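Local structure of probable glutathione S-transferase (Bordetella bronchiseptica RB50, 3H1N) at residues 110-114 with 163-167; 181-186 with 220-226. The protein is probably a glutathione S-transferase, an enzyme that would conjugate the thiol of glutathione to electrophilic compounds. One frame throughout, in Å; residues are numbered along the deposited sequence.

Contact 1: 110-114 with 163-167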
ATOM      1  N   TRP B 110      -4.328   8.777  10.210  1.00  8.55           N
ATOM      2  CA  TRP B 110      -5.152   7.647  10.650  1.00  8.66           C
ATOM      3  C   TRP B 110      -5.986   7.100   9.498  1.00  8.59           C
ATOM      4  O   TRP B 110      -6.005   5.889   9.264  1.00  8.18           O
ATOM      5  CB  TRP B 110      -6.025   8.052  11.853  1.00  8.71           C
ATOM      6  CG  TRP B 110      -7.074   7.062  12.333  1.00  8.52           C
ATOM      7  CD1 TRP B 110      -8.412   7.321  12.522  1.00  8.97           C
ATOM      8  CD2 TRP B 110      -6.878   5.686  12.704  1.00  9.10           C
ATOM      9  NE1 TRP B 110      -9.056   6.189  12.989  1.00 10.07           N
ATOM     10  CE2 TRP B 110      -8.138   5.177  13.113  1.00 10.65           C
ATOM     11  CE3 TRP B 110      -5.759   4.832  12.731  1.00 10.11           C
ATOM     12  CZ2 TRP B 110      -8.314   3.845  13.533  1.00 11.60           C
ATOM     13  CZ3 TRP B 110      -5.926   3.512  13.157  1.00 11.24           C
ATOM     14  CH2 TRP B 110      -7.200   3.029  13.549  1.00 11.22           C
ATOM     15  N   VAL B 111      -6.655   7.988   8.767  1.00  8.74           N
ATOM     16  CA  VAL B 111      -7.424   7.578   7.598  1.00  8.29           C
ATOM     17  C   VAL B 111      -6.531   6.927   6.524  1.00  8.59           C
ATOM     18  O   VAL B 111      -6.918   5.920   5.921  1.00  8.73           O
ATOM     19  CB  VAL B 111      -8.312   8.739   7.042  1.00  9.36           C
ATOM     20  CG1 VAL B 111      -8.967   8.364   5.704  1.00  8.90           C
ATOM     21  CG2 VAL B 111      -9.395   9.066   8.055  1.00  7.29           C
ATOM     22  N   ASN B 112      -5.352   7.503   6.301  1.00  7.68           N
ATOM     23  CA  ASN B 112      -4.412   6.969   5.324  1.00  8.45           C
ATOM     24  C   ASN B 112      -3.972   5.540   5.689  1.00  8.45           C
ATOM     25  O   ASN B 112      -3.997   4.650   4.830  1.00  8.60           O
ATOM     26  CB  ASN B 112      -3.190   7.895   5.157  1.00  7.81           C
ATOM     27  CG  ASN B 112      -2.299   7.493   3.983  1.00  6.94           C
ATOM     28  OD1 ASN B 112      -2.784   7.221   2.887  1.00  8.71           O
ATOM     29  ND2 ASN B 112      -0.976   7.480   4.209  1.00  7.21           N
ATOM     30  N   GLN B 113      -3.635   5.302   6.955  1.00  8.44           N
ATOM     31  CA  GLN B 113      -3.240   3.947   7.327  1.00  9.56           C
ATOM     32  C   GLN B 113      -4.396   2.959   7.286  1.00  9.42           C
ATOM     33  O   GLN B 113      -4.201   1.811   6.911  1.00 10.07           O
ATOM     34  CB  GLN B 113      -2.471   3.874   8.648  1.00  9.69           C
ATOM     35  CG  GLN B 113      -3.264   4.017   9.917  1.00 10.94           C
ATOM     36  CD  GLN B 113      -2.375   3.825  11.142  1.00 10.54           C
ATOM     37  OE1 GLN B 113      -1.474   4.612  11.382  1.00 10.82           O
ATOM     38  NE2 GLN B 113      -2.625   2.768  11.907  1.00 11.41           N
ATOM     39  N   LEU B 114      -5.592   3.406   7.654  1.00  9.26           N
ATOM     40  CA  LEU B 114      -6.777   2.564   7.513  1.00  9.05           C
ATOM     41  C   LEU B 114      -6.976   2.165   6.049  1.00  9.23           C
ATOM     42  O   LEU B 114      -7.212   0.989   5.745  1.00  8.83           O
ATOM     43  CB  LEU B 114      -8.017   3.276   8.038  1.00  8.97           C
ATOM     44  CG  LEU B 114      -8.220   3.332   9.563  1.00 10.39           C
ATOM     45  CD1 LEU B 114      -9.330   4.333   9.921  1.00 10.35           C
ATOM     46  CD2 LEU B 114      -8.520   1.929  10.156  1.00 10.35           C
ATOM     47  N   TYR B 163      -9.699  -6.240  13.473  1.00  9.09           N
ATOM     48  CA  TYR B 163      -9.001  -4.957  13.483  1.00  9.03           C
ATOM     49  C   TYR B 163      -9.962  -3.804  13.203  1.00  9.39           C
ATOM     50  O   TYR B 163     -10.007  -2.837  13.975  1.00  9.32           O
ATOM     51  CB  TYR B 163      -7.804  -4.947  12.518  1.00  8.64           C
ATOM     52  CG  TYR B 163      -7.117  -3.606  12.475  1.00  8.43           C
ATOM     53  CD1 TYR B 163      -6.284  -3.195  13.522  1.00  8.43           C
ATOM     54  CD2 TYR B 163      -7.320  -2.734  11.404  1.00  9.03           C
ATOM     55  CE1 TYR B 163      -5.665  -1.948  13.503  1.00  8.13           C
ATOM     56  CE2 TYR B 163      -6.691  -1.487  11.370  1.00  9.97           C
ATOM     57  CZ  TYR B 163      -5.856  -1.115  12.419  1.00  8.29           C
ATOM     58  OH  TYR B 163      -5.263   0.122  12.382  1.00  9.18           O
ATOM     59  N   PHE B 164     -10.769  -3.926  12.148  1.00  9.27           N
ATOM     60  CA  PHE B 164     -11.744  -2.883  11.851  1.00 10.10           C
ATOM     61  C   PHE B 164     -12.810  -2.738  12.919  1.00  9.99           C
ATOM     62  O   PHE B 164     -13.204  -1.615  13.241  1.00  9.90           O
ATOM     63  CB  PHE B 164     -12.303  -3.007  10.426  1.00 10.07           C
ATOM     64  CG  PHE B 164     -11.224  -2.870   9.379  1.00 11.89           C
ATOM     65  CD1 PHE B 164     -10.456  -1.706   9.322  1.00 13.40           C
ATOM     66  CD2 PHE B 164     -10.951  -3.904   8.489  1.00 13.04           C
ATOM     67  CE1 PHE B 164      -9.413  -1.572   8.378  1.00 14.74           C
ATOM     68  CE2 PHE B 164      -9.911  -3.770   7.528  1.00 14.13           C
ATOM     69  CZ  PHE B 164      -9.159  -2.610   7.484  1.00 14.10           C
ATOM     70  N   GLU B 165     -13.214  -3.857  13.517  1.00  9.90           N
ATOM     71  CA  GLU B 165     -14.140  -3.818  14.644  1.00 10.38           C
ATOM     72  C   GLU B 165     -13.607  -2.963  15.808  1.00 10.63           C
ATOM     73  O   GLU B 165     -14.366  -2.218  16.442  1.00 10.14           O
ATOM     74  CB  GLU B 165     -14.474  -5.233  15.129  1.00  9.96           C
ATOM     75  CG  GLU B 165     -15.574  -5.285  16.214  1.00 10.05           C
ATOM     76  CD  GLU B 165     -16.962  -4.931  15.692  1.00  9.52           C
ATOM     77  OE1 GLU B 165     -17.120  -4.795  14.465  1.00 11.10           O
ATOM     78  OE2 GLU B 165     -17.906  -4.782  16.508  1.00  9.19           O
ATOM     79  N   GLN B 166     -12.314  -3.086  16.085  1.00 10.82           N
ATOM     80  CA  GLN B 166     -11.668  -2.314  17.157  1.00 11.98           C
ATOM     81  C   GLN B 166     -11.439  -0.859  16.774  1.00 11.84           C
ATOM     82  O   GLN B 166     -11.640   0.031  17.592  1.00 12.16           O
ATOM     83  CB  GLN B 166     -10.354  -2.968  17.625  1.00 12.04           C
ATOM     84  CG  GLN B 166     -10.508  -4.409  18.155  1.00 15.62           C
ATOM     85  CD  GLN B 166     -11.765  -4.624  19.017  1.00 18.93           C
ATOM     86  OE1 GLN B 166     -12.688  -5.346  18.623  1.00 20.77           O
ATOM     87  NE2 GLN B 166     -11.796  -4.006  20.188  1.00 19.22           N
ATOM     88  N   ALA B 167     -11.059  -0.623  15.518  1.00 12.02           N
ATOM     89  CA  ALA B 167     -10.882   0.729  14.980  1.00 12.17           C
ATOM     90  C   ALA B 167     -12.167   1.553  15.100  1.00 12.90           C
ATOM     91  O   ALA B 167     -12.111   2.777  15.277  1.00 13.64           O
ATOM     92  CB  ALA B 167     -10.425   0.661  13.529  1.00 11.98           C
TER
HETATM   93  O   HOH W   1      -4.060   0.434   9.996  1.00 31.01           O
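The indole of W110 meets A167 at its edge, the methyl carbon CB lying near the ring plane 3.8 Å from W110 CZ2, while CD1 of L114 from the indole's own helix rests over one face, toward the rim. F164 is placed in a similar way: L114 CD2 reaches the ring edge 4.0 Å from F164 CE1, and Y163 CD2 lies over one face. The first torsion of W110 puts CG anti to the backbone N (chi1 172°), which sends the indole toward the other helix and the oncoming phenol; W110 CZ3 ends 3.5 Å from Y163 OH.

No direct hydrogen bond joins the segments. A water instead donates to Y163 OH (2.7 Å) and makes weak bonds to O and NE2 of Q113. The second subunit supplies further partners: P70 O for the Y163 hydroxyl, A85 N for Q113 OE1, and F72 for an edge-to-face stack with Y163.

The axes of the two short segments lie 13.0 Å apart, almost antiparallel (163°), bridged by large side chains and the A167 methyl. This is the all-helical C-terminal domain of the glutathione S-transferase fold, at a place where its helices border the dimer interface.

Contact 2: 181-186 with 220-226; sequences WSYADL and VAELPEL
An N-capping box starts helix 183-198, and the two residues that flank or complete it, W181 and D185, touch the segment 220-226. A Ser/Thr-x-x-Asp box at this place is a familiar feature of the glutathione S-transferase C-terminal domain. Here D185 OD2 accepts from S182 N at 2.8 Å, on its anti side, and also from S182 OG at 2.8 Å, from above the carboxylate plane. S182 OG in turn accepts a weak bond from A184 N. D185 OD1 takes the backbone N of L175, so both oxygens of this buried carboxylate are engaged, a setting consistent with a charged side chain.

Just ahead of the box, W181 supplies the polar link across the contact. W181 NE1 donates to E225 OE1 at 2.9 Å, nearly straight at 168°. The oxygen lies in the indole plane, whereas the N-H reaches it from 46° above the carboxylate plane. E225 makes this approach by bending at chi2 (-89°), which turns its carboxylate back toward the indole edge.

One face of that indole is apolar ground. L223 CD1 makes a CH-pi contact, 4.0 Å from the centroid of the W181 five-membered ring, and L186 CD2 sits over the same face, nearer the rim. L186 CD2 is a meeting point for the opposite segment, 3.7 Å from V220 CG1 and 4.1 Å from L226 CD1. The other branch of V220, CG2, rests 3.8 Å from D185 O.

Helix 34-43 of the N-terminal domain closes over this cluster, A43 touching W181, L186 and L226 while L39 packs on L226. The start of helix 183-198 is thereby joined to the end of helix 211-221, the beginning of helix 224-230 and the sheet-bearing domain.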
ATOM      1  N   TRP B 181     -18.733  10.447   7.688  1.00 15.05           N
ATOM      2  CA  TRP B 181     -17.952   9.443   6.945  1.00 13.55           C
ATOM      3  C   TRP B 181     -16.701  10.058   6.328  1.00 12.44           C
ATOM      4  O   TRP B 181     -16.697  11.237   5.969  1.00 11.95           O
ATOM      5  CB  TRP B 181     -18.773   8.708   5.864  1.00 13.49           C
ATOM      6  CG  TRP B 181     -19.365   9.580   4.752  1.00 14.22           C
ATOM      7  CD1 TRP B 181     -20.640  10.075   4.697  1.00 14.71           C
ATOM      8  CD2 TRP B 181     -18.712  10.024   3.547  1.00 13.80           C
ATOM      9  NE1 TRP B 181     -20.817  10.805   3.539  1.00 15.57           N
ATOM     10  CE2 TRP B 181     -19.653  10.791   2.818  1.00 14.16           C
ATOM     11  CE3 TRP B 181     -17.424   9.853   3.017  1.00 12.67           C
ATOM     12  CZ2 TRP B 181     -19.344  11.394   1.582  1.00 13.27           C
ATOM     13  CZ3 TRP B 181     -17.117  10.447   1.788  1.00 13.65           C
ATOM     14  CH2 TRP B 181     -18.071  11.208   1.085  1.00 14.07           C
ATOM     15  N   SER B 182     -15.651   9.243   6.246  1.00 11.02           N
ATOM     16  CA  SER B 182     -14.419   9.563   5.529  1.00 10.31           C
ATOM     17  C   SER B 182     -14.298   8.578   4.366  1.00 10.09           C
ATOM     18  O   SER B 182     -15.074   7.620   4.280  1.00  9.47           O
ATOM     19  CB  SER B 182     -13.209   9.410   6.452  1.00 10.03           C
ATOM     20  OG  SER B 182     -12.935   8.031   6.676  1.00  9.99           O
ATOM     21  N   TYR B 183     -13.323   8.777   3.474  1.00  9.85           N
ATOM     22  CA  TYR B 183     -13.195   7.833   2.365  1.00  9.82           C
ATOM     23  C   TYR B 183     -12.842   6.404   2.812  1.00 10.23           C
ATOM     24  O   TYR B 183     -13.205   5.447   2.132  1.00 11.20           O
ATOM     25  CB  TYR B 183     -12.241   8.339   1.296  1.00  9.44           C
ATOM     26  CG  TYR B 183     -10.806   8.506   1.718  1.00  9.10           C
ATOM     27  CD1 TYR B 183      -9.956   7.403   1.826  1.00  8.89           C
ATOM     28  CD2 TYR B 183     -10.270   9.775   1.931  1.00  9.54           C
ATOM     29  CE1 TYR B 183      -8.608   7.561   2.177  1.00  8.55           C
ATOM     30  CE2 TYR B 183      -8.925   9.943   2.273  1.00  8.44           C
ATOM     31  CZ  TYR B 183      -8.103   8.832   2.403  1.00  8.01           C
ATOM     32  OH  TYR B 183      -6.758   8.987   2.727  1.00  8.53           O
ATOM     33  N   ALA B 184     -12.153   6.270   3.951  1.00  9.86           N
ATOM     34  CA  ALA B 184     -11.849   4.955   4.517  1.00  9.85           C
ATOM     35  C   ALA B 184     -13.127   4.202   4.951  1.00  9.93           C
ATOM     36  O   ALA B 184     -13.195   2.969   4.841  1.00  9.85           O
ATOM     37  CB  ALA B 184     -10.873   5.081   5.672  1.00 10.41           C
ATOM     38  N   ASP B 185     -14.128   4.938   5.425  1.00  9.23           N
ATOM     39  CA  ASP B 185     -15.431   4.329   5.728  1.00  9.57           C
ATOM     40  C   ASP B 185     -16.092   3.752   4.475  1.00  9.59           C
ATOM     41  O   ASP B 185     -16.668   2.648   4.524  1.00  9.03           O
ATOM     42  CB  ASP B 185     -16.380   5.313   6.429  1.00 10.08           C
ATOM     43  CG  ASP B 185     -15.828   5.822   7.740  1.00 10.51           C
ATOM     44  OD1 ASP B 185     -15.897   5.093   8.748  1.00 10.70           O
ATOM     45  OD2 ASP B 185     -15.339   6.970   7.767  1.00 11.10           O
ATOM     46  N   LEU B 186     -16.021   4.489   3.358  1.00  9.00           N
ATOM     47  CA  LEU B 186     -16.576   3.985   2.089  1.00  9.00           C
ATOM     48  C   LEU B 186     -15.815   2.759   1.596  1.00  8.91           C
ATOM     49  O   LEU B 186     -16.407   1.780   1.141  1.00  9.28           O
ATOM     50  CB  LEU B 186     -16.562   5.065   1.007  1.00  8.79           C
ATOM     51  CG  LEU B 186     -17.225   6.404   1.310  1.00  8.67           C
ATOM     52  CD1 LEU B 186     -17.167   7.267   0.051  1.00 10.16           C
ATOM     53  CD2 LEU B 186     -18.686   6.235   1.795  1.00  8.83           C
ATOM     54  N   VAL B 220     -23.204   2.895   5.416  1.00  9.84           N
ATOM     55  CA  VAL B 220     -22.728   3.399   4.132  1.00 10.42           C
ATOM     56  C   VAL B 220     -23.661   3.020   2.996  1.00 10.68           C
ATOM     57  O   VAL B 220     -23.930   3.830   2.106  1.00 10.99           O
ATOM     58  CB  VAL B 220     -21.317   2.886   3.806  1.00  9.96           C
ATOM     59  CG1 VAL B 220     -20.885   3.358   2.397  1.00 11.19           C
ATOM     60  CG2 VAL B 220     -20.335   3.370   4.849  1.00  9.75           C
ATOM     61  N   ALA B 221     -24.133   1.776   3.023  1.00 11.19           N
ATOM     62  CA  ALA B 221     -25.066   1.278   2.029  1.00 11.56           C
ATOM     63  C   ALA B 221     -26.311   2.159   1.932  1.00 11.78           C
ATOM     64  O   ALA B 221     -26.882   2.287   0.852  1.00 11.97           O
ATOM     65  CB  ALA B 221     -25.460  -0.152   2.344  1.00 11.53           C
ATOM     66  N   GLU B 222     -26.699   2.775   3.055  1.00 12.05           N
ATOM     67  CA  GLU B 222     -27.896   3.627   3.147  1.00 12.42           C
ATOM     68  C   GLU B 222     -27.679   5.138   2.951  1.00 11.45           C
ATOM     69  O   GLU B 222     -28.628   5.902   2.984  1.00 10.65           O
ATOM     70  CB  GLU B 222     -28.596   3.418   4.502  1.00 13.63           C
ATOM     71  CG  GLU B 222     -28.958   1.979   4.823  1.00 16.29           C
ATOM     72  CD  GLU B 222     -30.046   1.441   3.918  1.00 22.98           C
ATOM     73  OE1 GLU B 222     -31.059   2.150   3.717  1.00 22.85           O
ATOM     74  OE2 GLU B 222     -29.884   0.311   3.401  1.00 26.68           O
ATOM     75  N   LEU B 223     -26.437   5.578   2.768  1.00 10.67           N
ATOM     76  CA  LEU B 223     -26.162   7.009   2.609  1.00 10.36           C
ATOM     77  C   LEU B 223     -26.944   7.610   1.444  1.00 10.40           C
ATOM     78  O   LEU B 223     -26.901   7.065   0.335  1.00 10.47           O
ATOM     79  CB  LEU B 223     -24.658   7.226   2.390  1.00  9.77           C
ATOM     80  CG  LEU B 223     -23.802   7.074   3.641  1.00 10.73           C
ATOM     81  CD1 LEU B 223     -22.314   7.131   3.251  1.00  9.31           C
ATOM     82  CD2 LEU B 223     -24.146   8.136   4.683  1.00  9.33           C
ATOM     83  N   PRO B 224     -27.694   8.709   1.690  1.00 11.41           N
ATOM     84  CA  PRO B 224     -28.452   9.340   0.597  1.00 11.52           C
ATOM     85  C   PRO B 224     -27.537   9.762  -0.565  1.00 11.68           C
ATOM     86  O   PRO B 224     -27.939   9.687  -1.721  1.00 11.44           O
ATOM     87  CB  PRO B 224     -29.080  10.561   1.269  1.00 11.82           C
ATOM     88  CG  PRO B 224     -29.231  10.157   2.691  1.00 12.03           C
ATOM     89  CD  PRO B 224     -27.996   9.346   2.988  1.00 11.34           C
ATOM     90  N   GLU B 225     -26.309  10.165  -0.255  1.00 11.78           N
ATOM     91  CA  GLU B 225     -25.356  10.549  -1.293  1.00 12.11           C
ATOM     92  C   GLU B 225     -24.833   9.385  -2.148  1.00 12.36           C
ATOM     93  O   GLU B 225     -24.238   9.619  -3.203  1.00 12.14           O
ATOM     94  CB  GLU B 225     -24.198  11.398  -0.734  1.00 12.45           C
ATOM     95  CG  GLU B 225     -23.420  10.801   0.435  1.00 12.85           C
ATOM     96  CD  GLU B 225     -24.026  11.181   1.778  1.00 14.38           C
ATOM     97  OE1 GLU B 225     -23.334  11.817   2.596  1.00 16.67           O
ATOM     98  OE2 GLU B 225     -25.200  10.852   2.008  1.00 12.52           O
ATOM     99  N   LEU B 226     -25.046   8.140  -1.703  1.00 12.27           N
ATOM    100  CA  LEU B 226     -24.704   6.982  -2.535  1.00 12.64           C
ATOM    101  C   LEU B 226     -25.906   6.314  -3.187  1.00 13.08           C
ATOM    102  O   LEU B 226     -25.731   5.439  -4.035  1.00 13.31           O
ATOM    103  CB  LEU B 226     -23.844   5.952  -1.779  1.00 11.71           C
ATOM    104  CG  LEU B 226     -22.344   6.252  -1.724  1.00 12.11           C
ATOM    105  CD1 LEU B 226     -21.669   5.228  -0.823  1.00 10.81           C
ATOM    106  CD2 LEU B 226     -21.703   6.275  -3.125  1.00  7.61           C
TER

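The centres of the two contacts lie about 16 Å apart, and the contacts come in series along the chain: contact 1 joins helices 105-127 and 142-167, and the chain then passes through a loop to helix 183-198, contact 2 opening just ahead of that helix, at W181. V111, between the touching residues of contact 1, meets Y183, A184 and S182 of contact 2, its CG1 lying 3.4 Å from Y183 CZ. Helix 105-127 therefore packs against the capped start of helix 183-198. Contact 1 faces the second subunit, whereas contact 2 faces helix 34-43 of the N-terminal domain, so one helical core connects the dimer interface with the domain interface.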